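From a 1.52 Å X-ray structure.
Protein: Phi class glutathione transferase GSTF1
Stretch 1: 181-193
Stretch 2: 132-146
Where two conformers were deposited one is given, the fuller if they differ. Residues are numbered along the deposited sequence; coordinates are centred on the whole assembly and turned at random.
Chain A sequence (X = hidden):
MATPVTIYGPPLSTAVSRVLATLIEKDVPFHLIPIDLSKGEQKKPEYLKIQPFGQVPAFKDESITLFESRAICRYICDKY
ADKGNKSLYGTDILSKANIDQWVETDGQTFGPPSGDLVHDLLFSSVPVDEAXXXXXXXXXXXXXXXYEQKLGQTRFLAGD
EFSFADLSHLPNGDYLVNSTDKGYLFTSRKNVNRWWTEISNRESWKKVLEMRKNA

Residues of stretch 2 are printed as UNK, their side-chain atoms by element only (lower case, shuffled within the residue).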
# COMPACT_ATOMS: atom_id res chain seq x y z
N ASP A 181 3.89 -8.56 -24.53
CA ASP A 181 5.06 -9.36 -24.85
C ASP A 181 6.11 -9.26 -23.73
O ASP A 181 7.29 -9.55 -23.93
CB ASP A 181 5.64 -8.95 -26.21
CG ASP A 181 6.25 -7.56 -26.23
OD1 ASP A 181 6.19 -6.83 -25.22
OD2 ASP A 181 6.80 -7.20 -27.29
N LYS A 182 5.65 -8.91 -22.53
CA LYS A 182 6.53 -8.79 -21.38
C LYS A 182 6.50 -10.03 -20.47
O LYS A 182 7.09 -10.04 -19.40
CB LYS A 182 6.18 -7.56 -20.54
CG LYS A 182 6.14 -6.26 -21.33
CD LYS A 182 7.41 -6.03 -22.15
CE LYS A 182 7.32 -4.71 -22.87
NZ LYS A 182 8.14 -4.67 -24.09
N GLY A 183 5.79 -11.07 -20.91
CA GLY A 183 5.62 -12.26 -20.10
C GLY A 183 6.91 -12.93 -19.73
O GLY A 183 6.98 -13.58 -18.69
N TYR A 184 7.95 -12.75 -20.56
CA TYR A 184 9.28 -13.29 -20.27
C TYR A 184 9.79 -12.88 -18.88
O TYR A 184 10.61 -13.57 -18.28
CB TYR A 184 10.30 -12.85 -21.33
CG TYR A 184 10.64 -11.37 -21.35
CD1 TYR A 184 11.66 -10.85 -20.55
CD2 TYR A 184 9.95 -10.49 -22.16
CE1 TYR A 184 11.96 -9.50 -20.56
CE2 TYR A 184 10.26 -9.13 -22.18
CZ TYR A 184 11.26 -8.64 -21.38
OH TYR A 184 11.57 -7.29 -21.40
N LEU A 185 9.33 -11.74 -18.37
CA LEU A 185 9.76 -11.29 -17.05
C LEU A 185 9.45 -12.34 -15.99
O LEU A 185 10.23 -12.55 -15.04
CB LEU A 185 9.10 -9.95 -16.68
CG LEU A 185 9.59 -8.75 -17.46
CD1 LEU A 185 8.66 -7.58 -17.25
CD2 LEU A 185 11.03 -8.39 -17.03
N PHE A 186 8.32 -13.01 -16.17
CA PHE A 186 7.87 -14.05 -15.26
C PHE A 186 8.35 -15.43 -15.72
O PHE A 186 8.85 -16.22 -14.92
CB PHE A 186 6.35 -14.04 -15.16
CG PHE A 186 5.80 -12.75 -14.57
CD1 PHE A 186 5.63 -11.62 -15.35
CD2 PHE A 186 5.47 -12.69 -13.23
CE1 PHE A 186 5.13 -10.44 -14.79
CE2 PHE A 186 4.97 -11.52 -12.67
CZ PHE A 186 4.80 -10.41 -13.45
N THR A 187 8.23 -15.71 -17.01
CA THR A 187 8.43 -17.08 -17.48
C THR A 187 9.91 -17.45 -17.61
O THR A 187 10.22 -18.62 -17.60
CB THR A 187 7.72 -17.34 -18.83
OG1 THR A 187 8.30 -16.51 -19.85
CG2 THR A 187 6.23 -17.06 -18.72
N SER A 188 10.81 -16.45 -17.71
CA SER A 188 12.25 -16.71 -17.84
C SER A 188 12.95 -16.95 -16.50
O SER A 188 14.13 -17.31 -16.46
CB SER A 188 12.96 -15.57 -18.56
OG SER A 188 13.07 -14.42 -17.72
N ARG A 189 12.22 -16.76 -15.42
CA ARG A 189 12.72 -16.94 -14.06
C ARG A 189 12.07 -18.21 -13.50
O ARG A 189 10.86 -18.25 -13.31
CB ARG A 189 12.39 -15.71 -13.21
CG ARG A 189 13.24 -14.50 -13.57
CD ARG A 189 12.76 -13.21 -12.87
NE ARG A 189 13.74 -12.16 -13.13
CZ ARG A 189 13.82 -11.46 -14.26
NH1 ARG A 189 12.91 -11.59 -15.21
NH2 ARG A 189 14.84 -10.65 -14.44
N LYS A 190 12.85 -19.25 -13.25
CA LYS A 190 12.25 -20.56 -13.02
C LYS A 190 11.37 -20.63 -11.77
O LYS A 190 10.28 -21.17 -11.83
CB LYS A 190 13.33 -21.66 -12.99
CG LYS A 190 14.17 -21.78 -11.73
CD LYS A 190 14.98 -23.07 -11.75
CE LYS A 190 15.80 -23.23 -10.48
NZ LYS A 190 16.94 -22.29 -10.46
N ASN A 191 11.81 -20.08 -10.64
CA ASN A 191 10.97 -20.14 -9.45
C ASN A 191 9.74 -19.22 -9.57
O ASN A 191 8.66 -19.59 -9.15
CB ASN A 191 11.76 -19.77 -8.19
CG ASN A 191 12.92 -20.70 -7.94
OD1 ASN A 191 12.89 -21.88 -8.29
ND2 ASN A 191 13.95 -20.16 -7.31
N VAL A 192 9.93 -18.03 -10.14
CA VAL A 192 8.82 -17.12 -10.39
C VAL A 192 7.82 -17.77 -11.33
O VAL A 192 6.62 -17.66 -11.14
CB VAL A 192 9.33 -15.77 -10.96
CG1 VAL A 192 8.19 -14.89 -11.48
CG2 VAL A 192 10.08 -15.04 -9.87
N ASN A 193 8.32 -18.46 -12.34
CA ASN A 193 7.44 -19.11 -13.28
C ASN A 193 6.63 -20.23 -12.62
O ASN A 193 5.45 -20.38 -12.89
CB ASN A 193 8.23 -19.65 -14.47
CG ASN A 193 7.34 -20.32 -15.48
OD1 ASN A 193 6.60 -19.66 -16.21
ND2 ASN A 193 7.41 -21.63 -15.53
N UNK A 132 10.12 4.75 -21.51
CA UNK A 132 9.44 4.59 -20.22
C UNK A 132 9.03 3.13 -20.00
O UNK A 132 9.08 2.63 -18.86
c UNK A 132 8.31 5.62 -17.61
c UNK A 132 7.41 5.41 -18.83
c UNK A 132 8.21 5.51 -20.14
c UNK A 132 6.29 6.43 -18.83
N UNK A 133 8.64 2.45 -21.07
CA UNK A 133 8.40 1.02 -20.99
C UNK A 133 9.67 0.33 -20.48
O UNK A 133 9.62 -0.47 -19.56
c UNK A 133 5.48 0.53 -21.90
c UNK A 133 7.97 -1.10 -22.26
c UNK A 133 7.99 0.41 -22.35
c UNK A 133 6.63 0.92 -22.79
N UNK A 134 10.82 0.65 -21.09
CA UNK A 134 12.07 0.02 -20.68
C UNK A 134 12.38 0.31 -19.21
O UNK A 134 12.82 -0.57 -18.47
c UNK A 134 14.61 -0.06 -21.03
c UNK A 134 17.06 0.47 -21.04
c UNK A 134 13.25 0.46 -21.56
c UNK A 134 15.79 0.41 -21.87
n UNK A 134 17.44 -0.88 -20.57
N UNK A 135 12.15 1.54 -18.78
CA UNK A 135 12.41 1.92 -17.39
C UNK A 135 11.60 1.05 -16.42
O UNK A 135 12.13 0.59 -15.40
c UNK A 135 12.35 5.50 -15.90
c UNK A 135 12.28 6.15 -14.52
c UNK A 135 12.08 3.40 -17.20
n UNK A 135 13.27 5.59 -13.57
c UNK A 135 12.41 3.97 -15.84
N UNK A 136 10.33 0.83 -16.74
CA UNK A 136 9.48 0.03 -15.85
C UNK A 136 9.72 -1.47 -15.95
O UNK A 136 9.64 -2.17 -14.96
o UNK A 136 8.13 2.08 -14.46
n UNK A 136 6.81 2.46 -16.25
c UNK A 136 7.65 1.72 -15.54
c UNK A 136 8.02 0.37 -16.11
N UNK A 137 10.00 -1.96 -17.16
CA UNK A 137 10.46 -3.34 -17.34
C UNK A 137 11.69 -3.58 -16.47
O UNK A 137 11.76 -4.58 -15.78
c UNK A 137 10.79 -3.63 -18.81
c UNK A 137 11.61 -4.90 -18.98
c UNK A 137 9.50 -3.70 -19.64
N UNK A 138 12.66 -2.69 -16.52
CA UNK A 138 13.89 -2.91 -15.77
C UNK A 138 13.63 -2.88 -14.26
O UNK A 138 14.21 -3.65 -13.50
o UNK A 138 16.25 -1.17 -18.03
c UNK A 138 15.55 -2.09 -17.55
c UNK A 138 14.96 -1.87 -16.15
o UNK A 138 15.36 -3.17 -18.15
N UNK A 139 12.79 -1.96 -13.81
CA UNK A 139 12.38 -1.94 -12.40
C UNK A 139 11.71 -3.24 -11.99
O UNK A 139 11.98 -3.79 -10.94
n UNK A 139 10.57 3.97 -11.24
c UNK A 139 12.08 0.55 -12.02
c UNK A 139 11.65 2.98 -11.50
c UNK A 139 11.04 1.59 -11.66
c UNK A 139 11.42 -0.78 -12.13
N UNK A 140 10.82 -3.75 -12.83
CA UNK A 140 10.08 -4.92 -12.46
C UNK A 140 11.01 -6.14 -12.47
O UNK A 140 10.88 -7.04 -11.64
c UNK A 140 7.48 -6.36 -11.70
c UNK A 140 6.81 -6.32 -14.11
c UNK A 140 7.99 -6.32 -13.14
c UNK A 140 8.89 -5.12 -13.41
N UNK A 141 11.94 -6.17 -13.42
CA UNK A 141 12.91 -7.24 -13.49
C UNK A 141 13.71 -7.33 -12.19
O UNK A 141 13.95 -8.44 -11.68
c UNK A 141 13.82 -7.05 -14.68
N UNK A 142 14.10 -6.18 -11.65
CA UNK A 142 14.82 -6.15 -10.38
C UNK A 142 13.98 -6.71 -9.23
O UNK A 142 14.48 -7.45 -8.40
n UNK A 142 20.02 -5.65 -11.31
c UNK A 142 18.76 -4.93 -11.67
c UNK A 142 17.81 -4.68 -10.49
c UNK A 142 15.29 -4.72 -10.05
c UNK A 142 16.44 -4.24 -10.97
N UNK A 143 12.70 -6.34 -9.18
CA UNK A 143 11.81 -6.91 -8.19
C UNK A 143 11.72 -8.43 -8.34
O UNK A 143 11.79 -9.18 -7.36
c UNK A 143 10.45 -4.80 -8.04
c UNK A 143 9.44 -6.95 -7.37
c UNK A 143 10.40 -6.30 -8.31
N UNK A 144 11.54 -8.89 -9.57
CA UNK A 144 11.35 -10.33 -9.80
C UNK A 144 12.63 -11.13 -9.57
O UNK A 144 12.56 -12.32 -9.26
c UNK A 144 9.36 -10.03 -11.38
c UNK A 144 10.80 -10.56 -11.20
c UNK A 144 8.92 -10.21 -12.83
c UNK A 144 8.35 -10.71 -10.42
N UNK A 145 13.81 -10.49 -9.66
CA UNK A 145 15.05 -11.18 -9.28
C UNK A 145 15.06 -11.47 -7.78
O UNK A 145 15.59 -12.50 -7.34
c UNK A 145 16.29 -10.35 -9.65
o UNK A 145 16.18 -11.24 -11.88
c UNK A 145 16.59 -10.31 -11.15
o UNK A 145 17.29 -9.34 -11.56
N UNK A 146 14.48 -10.57 -6.99
CA UNK A 146 14.36 -10.78 -5.56
C UNK A 146 13.32 -11.86 -5.27
O UNK A 146 13.55 -12.74 -4.43
c UNK A 146 14.84 -7.11 -4.66
c UNK A 146 15.15 -8.49 -5.04
c UNK A 146 14.00 -9.48 -4.84
c UNK A 146 13.73 -9.74 -3.37

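Stretch 2 is helical throughout, so a repeat of three or four residues decides what meets stretch 1. Position 132 carries four carbons, forked at the second, and is out of reach: Leu 132. Position 133 also has four carbons, but forked at the first, with one arm two carbons long; the carbon of the shorter arm packs on Lys 182. This is Ile 133, its CG2 3.7 Å from CE of Lys 182. Positions 134 and 135 each show four carbons in a row ending in nitrogen and touch nothing on stretch 1: Lys 134 and Lys 135. Position 136 has two carbons, the second bearing one oxygen and one nitrogen, buried but out of reach of stretch 1: Asn 136.

Position 137 is one carbon carrying two more, one of them close to Tyr 184 and Leu 185. The branching gives Val 137, whose CG1 meets OH of Tyr 184 at 3.4 Å and CD2 of Leu 185 at 4.0 Å. Position 138 has two carbons, the second with two oxygens: Asp 138, whose OD2 makes a salt bridge to NZ of Lys 134 at 2.8 Å. Position 139, four carbons in a row and a nitrogen, is Lys 139, exposed.

Position 140 has four carbons forked at the second; one branch end approaches CD1 of Leu 185. This is Leu 140, its CD2 3.9 Å from CD1 of Leu 185. Position 141 has a single carbon, CB, 3.9 Å from CD2 of Leu 185: Ala 141. Position 142, another unbranched chain of four carbons ending in nitrogen, points away: Lys 142. Position 143, one carbon carrying two, is buried without touching stretch 1: Val 143.

Position 144 has four carbons forked at the second, and one branch end lies over the Phe 186 ring. It is Leu 144; CD1 of Leu 144 stands 4.0 Å from the centroid of the Phe 186 ring, 5° off its normal, a CH-pi contact. Position 145 has two carbons, the second with two oxygens, one near the Arg 189 guanidinium: Asp 145. Position 146, four carbons forked at the first with one longer arm, points away: Ile 146.

The rule is a knob with a polar clamp beside it. Leu 185 sits among Val 137, Leu 140, Ala 141 and Leu 144, and the small alanine accompanies the closest CA pair, CA of Leu 185 to CA of Ala 141 at 6.2 Å. Arg 189 gives NE and NH2 to OD1 of Asp 145, both at 2.9 Å, in a salt bridge, while its NH1 holds O of Leu 185 at 2.9 Å.

Stretch 2 132-146: LIKKNVDKLAKVLDI
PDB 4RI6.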